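Local coordinates for RNA-dependent RNA Polymerase (Bombyx mori cytoplasmic polyhedrosis virus, PDB 6TZ0) that catalyses RNA-templated RNA synthesis inside the double-stranded RNA virus, transcribing plus strands conservatively and making the complementary minus strands during genome replication, at the interface of chains A and B. Coordinates in Å, arbitrary orientation; residue numbers count along the deposited sequence, not the author numbering. Chains: chain A, RNA-dependent RNA Polymerase; chain B, Viral structural protein 4.

The interface of chains A and B. Residues chain A 89-91, 93, 95-97; chain B 473-474, 477.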
ATOM      1  N   ALA A  89      26.636   3.080  16.944  1.00 42.01           N
ATOM      2  CA  ALA A  89      27.859   3.350  16.212  1.00 42.01           C
ATOM      3  C   ALA A  89      28.711   4.346  16.991  1.00 42.01           C
ATOM      4  O   ALA A  89      28.322   4.833  18.056  1.00 42.01           O
ATOM      5  CB  ALA A  89      27.535   3.858  14.811  1.00 42.01           C
ATOM      6  N   GLU A  90      29.899   4.643  16.459  1.00 44.55           N
ATOM      7  CA  GLU A  90      30.788   5.602  17.112  1.00 44.55           C
ATOM      8  C   GLU A  90      30.222   7.010  17.054  1.00 44.55           C
ATOM      9  O   GLU A  90      30.287   7.753  18.037  1.00 44.55           O
ATOM     10  CB  GLU A  90      32.173   5.558  16.474  1.00 44.55           C
ATOM     11  CG  GLU A  90      32.985   4.329  16.841  1.00 44.55           C
ATOM     12  CD  GLU A  90      32.672   3.128  15.984  1.00 44.55           C
ATOM     13  OE1 GLU A  90      31.877   3.264  15.034  1.00 44.55           O
ATOM     14  OE2 GLU A  90      33.219   2.041  16.269  1.00 44.55           O
ATOM     15  N   ASP A  91      29.630   7.380  15.923  1.00 44.44           N
ATOM     16  CA  ASP A  91      29.006   8.688  15.793  1.00 44.44           C
ATOM     17  C   ASP A  91      27.706   8.768  16.584  1.00 44.44           C
ATOM     18  O   ASP A  91      27.233   9.875  16.859  1.00 44.44           O
ATOM     19  CB  ASP A  91      28.753   8.969  14.310  1.00 44.44           C
ATOM     20  CG  ASP A  91      28.605  10.442  13.998  1.00 44.44           C
ATOM     21  OD1 ASP A  91      28.738  11.281  14.912  1.00 44.44           O
ATOM     22  OD2 ASP A  91      28.369  10.769  12.818  1.00 44.44           O
ATOM     23  N   SER A  93      24.840   8.074  15.467  1.00 41.55           N
ATOM     24  CA  SER A  93      23.822   8.608  14.578  1.00 41.55           C
ATOM     25  C   SER A  93      22.706   7.608  14.340  1.00 41.55           C
ATOM     26  O   SER A  93      21.584   8.006  14.012  1.00 41.55           O
ATOM     27  CB  SER A  93      24.458   9.021  13.254  1.00 41.55           C
ATOM     28  OG  SER A  93      25.056   7.915  12.608  1.00 41.55           O
ATOM     29  N   PHE A  95      21.809   2.982  15.220  1.00 39.11           N
ATOM     30  CA  PHE A  95      22.294   1.709  15.737  1.00 39.11           C
ATOM     31  C   PHE A  95      23.441   1.166  14.892  1.00 39.11           C
ATOM     32  O   PHE A  95      23.647   1.560  13.741  1.00 39.11           O
ATOM     33  CB  PHE A  95      21.184   0.662  15.761  1.00 39.11           C
ATOM     34  CG  PHE A  95      20.147   0.893  16.810  1.00 39.11           C
ATOM     35  CD1 PHE A  95      20.405   0.576  18.132  1.00 39.11           C
ATOM     36  CD2 PHE A  95      18.898   1.382  16.474  1.00 39.11           C
ATOM     37  CE1 PHE A  95      19.450   0.776  19.106  1.00 39.11           C
ATOM     38  CE2 PHE A  95      17.935   1.578  17.446  1.00 39.11           C
ATOM     39  CZ  PHE A  95      18.213   1.273  18.762  1.00 39.11           C
ATOM     40  N   LYS A  96      24.180   0.231  15.478  1.00 39.49           N
ATOM     41  CA  LYS A  96      25.328  -0.369  14.818  1.00 39.49           C
ATOM     42  C   LYS A  96      24.865  -1.210  13.629  1.00 39.49           C
ATOM     43  O   LYS A  96      23.731  -1.695  13.592  1.00 39.49           O
ATOM     44  CB  LYS A  96      26.116  -1.215  15.823  1.00 39.49           C
ATOM     45  CG  LYS A  96      27.504  -1.642  15.389  1.00 39.49           C
ATOM     46  CD  LYS A  96      28.218  -2.394  16.490  1.00 39.49           C
ATOM     47  CE  LYS A  96      29.610  -2.790  16.053  1.00 39.49           C
ATOM     48  NZ  LYS A  96      30.331  -3.512  17.130  1.00 39.49           N
ATOM     49  N   GLN A  97      25.746  -1.338  12.635  1.00 40.75           N
ATOM     50  CA  GLN A  97      25.455  -2.008  11.375  1.00 40.75           C
ATOM     51  C   GLN A  97      25.080  -3.472  11.548  1.00 40.75           C
ATOM     52  O   GLN A  97      23.938  -3.859  11.284  1.00 40.75           O
ATOM     53  CB  GLN A  97      26.666  -1.914  10.460  1.00 40.75           C
ATOM     54  CG  GLN A  97      26.482  -2.561   9.123  1.00 40.75           C
ATOM     55  CD  GLN A  97      27.743  -2.523   8.310  1.00 40.75           C
ATOM     56  OE1 GLN A  97      28.763  -2.004   8.745  1.00 40.75           O
ATOM     57  NE2 GLN A  97      27.692  -3.103   7.139  1.00 40.75           N
TER
ATOM     58  N   TYR B 473      30.281   3.108   5.588  1.00 35.91           N
ATOM     59  CA  TYR B 473      29.718   3.119   6.936  1.00 35.91           C
ATOM     60  C   TYR B 473      30.740   3.577   7.971  1.00 35.91           C
ATOM     61  O   TYR B 473      30.443   4.428   8.816  1.00 35.91           O
ATOM     62  CB  TYR B 473      29.200   1.729   7.289  1.00 35.91           C
ATOM     63  CG  TYR B 473      28.682   1.601   8.699  1.00 35.91           C
ATOM     64  CD1 TYR B 473      27.444   2.114   9.052  1.00 35.91           C
ATOM     65  CD2 TYR B 473      29.432   0.960   9.675  1.00 35.91           C
ATOM     66  CE1 TYR B 473      26.968   1.994  10.341  1.00 35.91           C
ATOM     67  CE2 TYR B 473      28.967   0.837  10.960  1.00 35.91           C
ATOM     68  CZ  TYR B 473      27.737   1.354  11.288  1.00 35.91           C
ATOM     69  OH  TYR B 473      27.277   1.225  12.574  1.00 35.91           O
ATOM     70  N   MET B 474      31.940   3.006   7.939  1.00 36.45           N
ATOM     71  CA  MET B 474      32.957   3.330   8.926  1.00 36.45           C
ATOM     72  C   MET B 474      33.630   4.667   8.665  1.00 36.45           C
ATOM     73  O   MET B 474      34.291   5.194   9.563  1.00 36.45           O
ATOM     74  CB  MET B 474      34.018   2.231   8.978  1.00 36.45           C
ATOM     75  CG  MET B 474      33.539   0.897   9.508  1.00 36.45           C
ATOM     76  SD  MET B 474      32.978   0.958  11.213  1.00 36.45           S
ATOM     77  CE  MET B 474      34.533   1.207  12.057  1.00 36.45           C
ATOM     78  N   THR B 477      30.251   7.260   9.802  1.00 38.43           N
ATOM     79  CA  THR B 477      29.890   7.259  11.212  1.00 38.43           C
ATOM     80  C   THR B 477      31.113   7.258  12.120  1.00 38.43           C
ATOM     81  O   THR B 477      31.065   6.711  13.223  1.00 38.43           O
ATOM     82  CB  THR B 477      28.987   6.070  11.539  1.00 38.43           C
ATOM     83  OG1 THR B 477      29.677   4.848  11.257  1.00 38.43           O
ATOM     84  CG2 THR B 477      27.715   6.127  10.723  1.00 38.43           C
TER
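B:Tyr473 reaches from the last turn of helix 468-476 into a loop of A:Ala89 to A:Gln97 in the deposited assembly, where viral structural protein 4 lies against a polymerase of the reovirus RdRp family. Its ring is pushed out tip first: CG lies anti to the backbone N (chi1 176°), and the phenol OH ends among A:Ala89, A:Lys96 and A:Gln97.

A:Gln97 takes one face of the tyrosine ring, and B:Thr477 takes the other from within chain B. A:Gln97 runs along its face, antiparallel to the tyrosine side chain, with CB 3.5 Å from CZ of B:Tyr473, toward the rim. The chain is extended, and its amide oxygen OE1 lies over the same face, 3.2 Å from CD2 of B:Tyr473. The amide plane is turned 57° from the ring, so the two groups do not stack in parallel. Against the opposite face, facing the ring centre, sits the hydroxyl OG1 of B:Thr477. At the phenol tip, CB of A:Ala89 comes 3.5 Å from OH of B:Tyr473.

A second patch forms around B:Thr477, just beyond the helix end. CB of A:Asp91 lies 3.7 Å from CA of B:Thr477, while the methyl CG2 of B:Thr477 passes the hydroxyl OG of A:Ser93 with its flank, at 3.7 Å.

Polar links across the interface are weak. The backbone N of A:Gln97 donates to the phenol OH of B:Tyr473 at 3.0 Å, with only 127° at the hydrogen. N of A:Asp91 donates to the carbonyl O of B:Thr477 at 3.1 Å, similarly bent. Within chain B, OG1 of B:Thr477 donates to the carbonyl O of B:Tyr473 at 2.6 Å, tying the threonine back to the helix and helping to fix its hydroxyl against the ring.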